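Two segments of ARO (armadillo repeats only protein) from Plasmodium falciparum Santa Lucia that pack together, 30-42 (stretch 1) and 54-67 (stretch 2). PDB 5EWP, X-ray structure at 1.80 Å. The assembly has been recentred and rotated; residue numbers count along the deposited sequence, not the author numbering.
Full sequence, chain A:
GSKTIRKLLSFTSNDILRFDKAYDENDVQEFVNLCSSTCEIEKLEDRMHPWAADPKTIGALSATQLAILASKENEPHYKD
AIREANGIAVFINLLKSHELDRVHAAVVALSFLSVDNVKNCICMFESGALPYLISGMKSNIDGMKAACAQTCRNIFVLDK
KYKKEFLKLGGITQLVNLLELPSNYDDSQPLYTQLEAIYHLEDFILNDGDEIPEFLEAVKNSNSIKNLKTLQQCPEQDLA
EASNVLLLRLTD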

# COMPACT_ATOMS: atom_id res chain seq x y z
N GLU A 30 -11.82 19.79 -2.53
CA GLU A 30 -11.02 20.79 -1.82
C GLU A 30 -9.88 20.13 -1.04
O GLU A 30 -8.75 20.63 -1.02
CB GLU A 30 -11.91 21.61 -0.89
CG GLU A 30 -11.24 22.79 -0.24
CD GLU A 30 -10.79 23.86 -1.22
OE1 GLU A 30 -11.22 23.85 -2.40
OE2 GLU A 30 -10.02 24.74 -0.79
N PHE A 31 -10.16 18.99 -0.41
CA PHE A 31 -9.10 18.22 0.25
C PHE A 31 -8.00 17.85 -0.75
O PHE A 31 -6.82 17.97 -0.45
CB PHE A 31 -9.66 16.95 0.90
CG PHE A 31 -10.27 17.18 2.27
CD1 PHE A 31 -9.64 17.97 3.21
CD2 PHE A 31 -11.48 16.58 2.61
CE1 PHE A 31 -10.21 18.17 4.47
CE2 PHE A 31 -12.06 16.77 3.86
CZ PHE A 31 -11.41 17.57 4.79
N VAL A 32 -8.36 17.38 -1.95
CA VAL A 32 -7.34 17.07 -2.94
C VAL A 32 -6.50 18.31 -3.30
O VAL A 32 -5.27 18.24 -3.37
CB VAL A 32 -7.97 16.44 -4.20
CG1 VAL A 32 -6.94 16.26 -5.30
CG2 VAL A 32 -8.55 15.10 -3.82
N ASN A 33 -7.16 19.45 -3.50
CA ASN A 33 -6.47 20.69 -3.82
C ASN A 33 -5.56 21.12 -2.69
O ASN A 33 -4.52 21.75 -2.92
CB ASN A 33 -7.46 21.82 -4.11
CG ASN A 33 -8.29 21.56 -5.35
OD1 ASN A 33 -7.86 20.83 -6.24
ND2 ASN A 33 -9.47 22.15 -5.40
N LEU A 34 -5.97 20.80 -1.47
CA LEU A 34 -5.22 21.20 -0.26
C LEU A 34 -4.01 20.30 0.03
O LEU A 34 -3.17 20.64 0.85
CB LEU A 34 -6.17 21.21 0.94
CG LEU A 34 -7.09 22.42 1.05
CD1 LEU A 34 -8.05 22.17 2.18
CD2 LEU A 34 -6.28 23.70 1.29
N CYS A 35 -3.93 19.15 -0.64
CA CYS A 35 -2.80 18.25 -0.38
C CYS A 35 -1.45 18.92 -0.65
O CYS A 35 -0.44 18.56 -0.04
CB CYS A 35 -2.91 16.97 -1.21
SG CYS A 35 -4.13 15.80 -0.62
N SER A 36 -1.42 19.91 -1.54
CA SER A 36 -0.17 20.60 -1.85
C SER A 36 0.20 21.66 -0.79
O SER A 36 1.30 22.20 -0.82
CB SER A 36 -0.25 21.25 -3.23
OG SER A 36 -1.29 22.21 -3.29
N SER A 37 -0.72 21.95 0.13
CA SER A 37 -0.46 22.99 1.12
C SER A 37 0.73 22.65 2.00
O SER A 37 0.82 21.54 2.51
CB SER A 37 -1.68 23.23 2.01
OG SER A 37 -1.34 24.18 3.01
N THR A 38 1.64 23.60 2.16
CA THR A 38 2.77 23.45 3.06
C THR A 38 2.56 24.22 4.37
O THR A 38 3.48 24.38 5.16
CB THR A 38 4.08 23.93 2.39
OG1 THR A 38 3.99 25.34 2.12
CG2 THR A 38 4.29 23.18 1.08
N CYS A 39 1.33 24.69 4.58
CA CYS A 39 1.00 25.42 5.80
C CYS A 39 1.20 24.54 7.04
O CYS A 39 0.58 23.49 7.17
CB CYS A 39 -0.45 25.93 5.72
SG CYS A 39 -0.98 26.87 7.12
N GLU A 40 2.11 24.95 7.94
CA GLU A 40 2.43 24.15 9.12
C GLU A 40 1.24 24.11 10.07
O GLU A 40 0.49 25.08 10.18
CB GLU A 40 3.68 24.70 9.82
CG GLU A 40 4.96 24.46 9.01
CD GLU A 40 6.22 24.97 9.69
OE1 GLU A 40 6.13 25.52 10.81
OE2 GLU A 40 7.31 24.82 9.09
N ILE A 41 1.05 22.98 10.74
CA ILE A 41 0.04 22.89 11.80
C ILE A 41 0.72 22.58 13.13
O ILE A 41 1.89 22.21 13.17
CB ILE A 41 -1.03 21.84 11.50
CG1 ILE A 41 -0.41 20.44 11.39
CG2 ILE A 41 -1.75 22.17 10.20
CD1 ILE A 41 -1.43 19.35 11.05
N GLU A 42 -0.03 22.74 14.22
CA GLU A 42 0.50 22.46 15.55
C GLU A 42 0.61 20.95 15.75
O GLU A 42 -0.04 20.18 15.04
CB GLU A 42 -0.38 23.09 16.62
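Stretch 2 54-67: DPKTIGALSATQLA

Stretch 2 runs as a non-helical lead-in, 54-57, followed by a helix, 58-67, which crosses the helix of stretch 1 roughly antiparallel: the N-to-C directions differ by 144° and the axes approach to 8.2 Å. At Phe31 (chi1 m) the CA-to-CB bond points toward stretch 2; Gln65 CB lies over one ring face, 3.8 Å from Phe31 CZ, and Leu66 CG is 3.6 Å from Phe31 CB. Val32 CG2 extends the apolar patch, 3.6 Å from Leu66 CD1. Next, Leu34 CB lies 3.3 Å from Ser62 OG, a hydroxyl that donates to Ile58 O within its own helix. A type I turn, Leu34 to Ser37, closes over Gly59, whose CA is 3.8 Å from Cys35 CA and 3.3 Å from Leu34 O; a CB here would clash with Cys35 O and Ser37 O. Cys35 SG meets Leu66 CD1 at 3.8 Å. Ser37 O accepts a weak hydrogen bond from Gly59 N (3.1 Å). From Cys39 on the chain is extended: Cys39 O accepts a hydrogen bond from Ile58 N at 2.8 Å, Glu40 forms a single beta bridge with Thr57, which N-caps the helix, and Ile41 N donates to Lys56 O at 3.1 Å. Ile41 closes the contact, with CG2 3.6 Å from Ile58 CD1 and CD1 4.0 Å from Leu61 CD2.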

# COMPACT_ATOMS: atom_id res chain seq x y z
N ASP A 54 2.69 11.53 12.21
CA ASP A 54 1.76 12.65 12.39
C ASP A 54 1.85 13.71 11.29
O ASP A 54 2.95 14.18 10.96
CB ASP A 54 2.01 13.33 13.74
CG ASP A 54 1.72 12.42 14.92
OD1 ASP A 54 0.97 11.44 14.75
OD2 ASP A 54 2.27 12.68 16.01
N PRO A 55 0.70 14.09 10.72
CA PRO A 55 0.69 15.19 9.74
C PRO A 55 1.32 16.45 10.32
O PRO A 55 1.00 16.80 11.46
CB PRO A 55 -0.80 15.37 9.43
CG PRO A 55 -1.36 13.99 9.60
CD PRO A 55 -0.61 13.41 10.79
N LYS A 56 2.20 17.10 9.57
CA LYS A 56 2.89 18.28 10.06
C LYS A 56 2.46 19.54 9.31
O LYS A 56 2.82 20.67 9.68
CB LYS A 56 4.42 18.10 9.94
CG LYS A 56 4.95 16.89 10.72
CD LYS A 56 6.48 16.85 10.82
CE LYS A 56 7.18 17.36 9.55
NZ LYS A 56 7.46 16.30 8.53
N THR A 57 1.67 19.33 8.26
CA THR A 57 1.14 20.41 7.42
C THR A 57 -0.30 20.16 7.04
O THR A 57 -0.78 19.03 7.12
CB THR A 57 1.95 20.59 6.11
OG1 THR A 57 1.97 19.34 5.40
CG2 THR A 57 3.38 21.05 6.37
N ILE A 58 -0.99 21.20 6.58
CA ILE A 58 -2.35 21.05 6.09
C ILE A 58 -2.39 20.05 4.93
O ILE A 58 -3.34 19.28 4.77
CB ILE A 58 -2.93 22.42 5.66
CG1 ILE A 58 -3.24 23.26 6.89
CG2 ILE A 58 -4.19 22.25 4.82
CD1 ILE A 58 -4.34 22.68 7.75
N GLY A 59 -1.33 20.04 4.12
CA GLY A 59 -1.22 19.10 3.01
C GLY A 59 -1.30 17.65 3.45
O GLY A 59 -2.10 16.86 2.94
N ALA A 60 -0.47 17.27 4.42
CA ALA A 60 -0.51 15.90 4.92
C ALA A 60 -1.82 15.60 5.66
O ALA A 60 -2.33 14.48 5.62
CB ALA A 60 0.67 15.63 5.81
N LEU A 61 -2.36 16.61 6.35
CA LEU A 61 -3.61 16.43 7.07
C LEU A 61 -4.78 16.19 6.12
O LEU A 61 -5.69 15.41 6.41
CB LEU A 61 -3.87 17.66 7.93
CG LEU A 61 -5.03 17.55 8.92
CD1 LEU A 61 -4.80 16.43 9.91
CD2 LEU A 61 -5.17 18.89 9.62
N SER A 62 -4.75 16.87 4.98
CA SER A 62 -5.79 16.74 3.97
C SER A 62 -5.73 15.35 3.34
O SER A 62 -6.75 14.70 3.15
CB SER A 62 -5.63 17.82 2.91
OG SER A 62 -5.85 19.12 3.47
N ALA A 63 -4.52 14.88 3.05
CA ALA A 63 -4.32 13.52 2.55
C ALA A 63 -4.87 12.52 3.57
O ALA A 63 -5.47 11.51 3.19
CB ALA A 63 -2.84 13.26 2.26
N THR A 64 -4.67 12.79 4.86
CA THR A 64 -5.17 11.90 5.89
C THR A 64 -6.72 11.89 5.92
O THR A 64 -7.33 10.84 6.04
CB THR A 64 -4.61 12.29 7.27
OG1 THR A 64 -3.17 12.27 7.20
CG2 THR A 64 -5.08 11.30 8.32
N GLN A 65 -7.36 13.05 5.78
CA GLN A 65 -8.82 13.07 5.77
C GLN A 65 -9.36 12.32 4.56
O GLN A 65 -10.40 11.66 4.64
CB GLN A 65 -9.37 14.49 5.78
CG GLN A 65 -8.98 15.30 7.03
CD GLN A 65 -9.40 14.64 8.34
OE1 GLN A 65 -8.69 14.73 9.34
NE2 GLN A 65 -10.56 13.98 8.35
N LEU A 66 -8.66 12.43 3.43
CA LEU A 66 -9.07 11.70 2.22
C LEU A 66 -8.94 10.19 2.45
O LEU A 66 -9.81 9.41 2.04
CB LEU A 66 -8.23 12.14 1.01
CG LEU A 66 -8.60 13.51 0.46
CD1 LEU A 66 -7.53 14.07 -0.49
CD2 LEU A 66 -9.98 13.50 -0.21
N ALA A 67 -7.88 9.78 3.14
CA ALA A 67 -7.69 8.37 3.48
C ALA A 67 -8.83 7.87 4.37
O ALA A 67 -9.31 6.74 4.23
CB ALA A 67 -6.36 8.16 4.16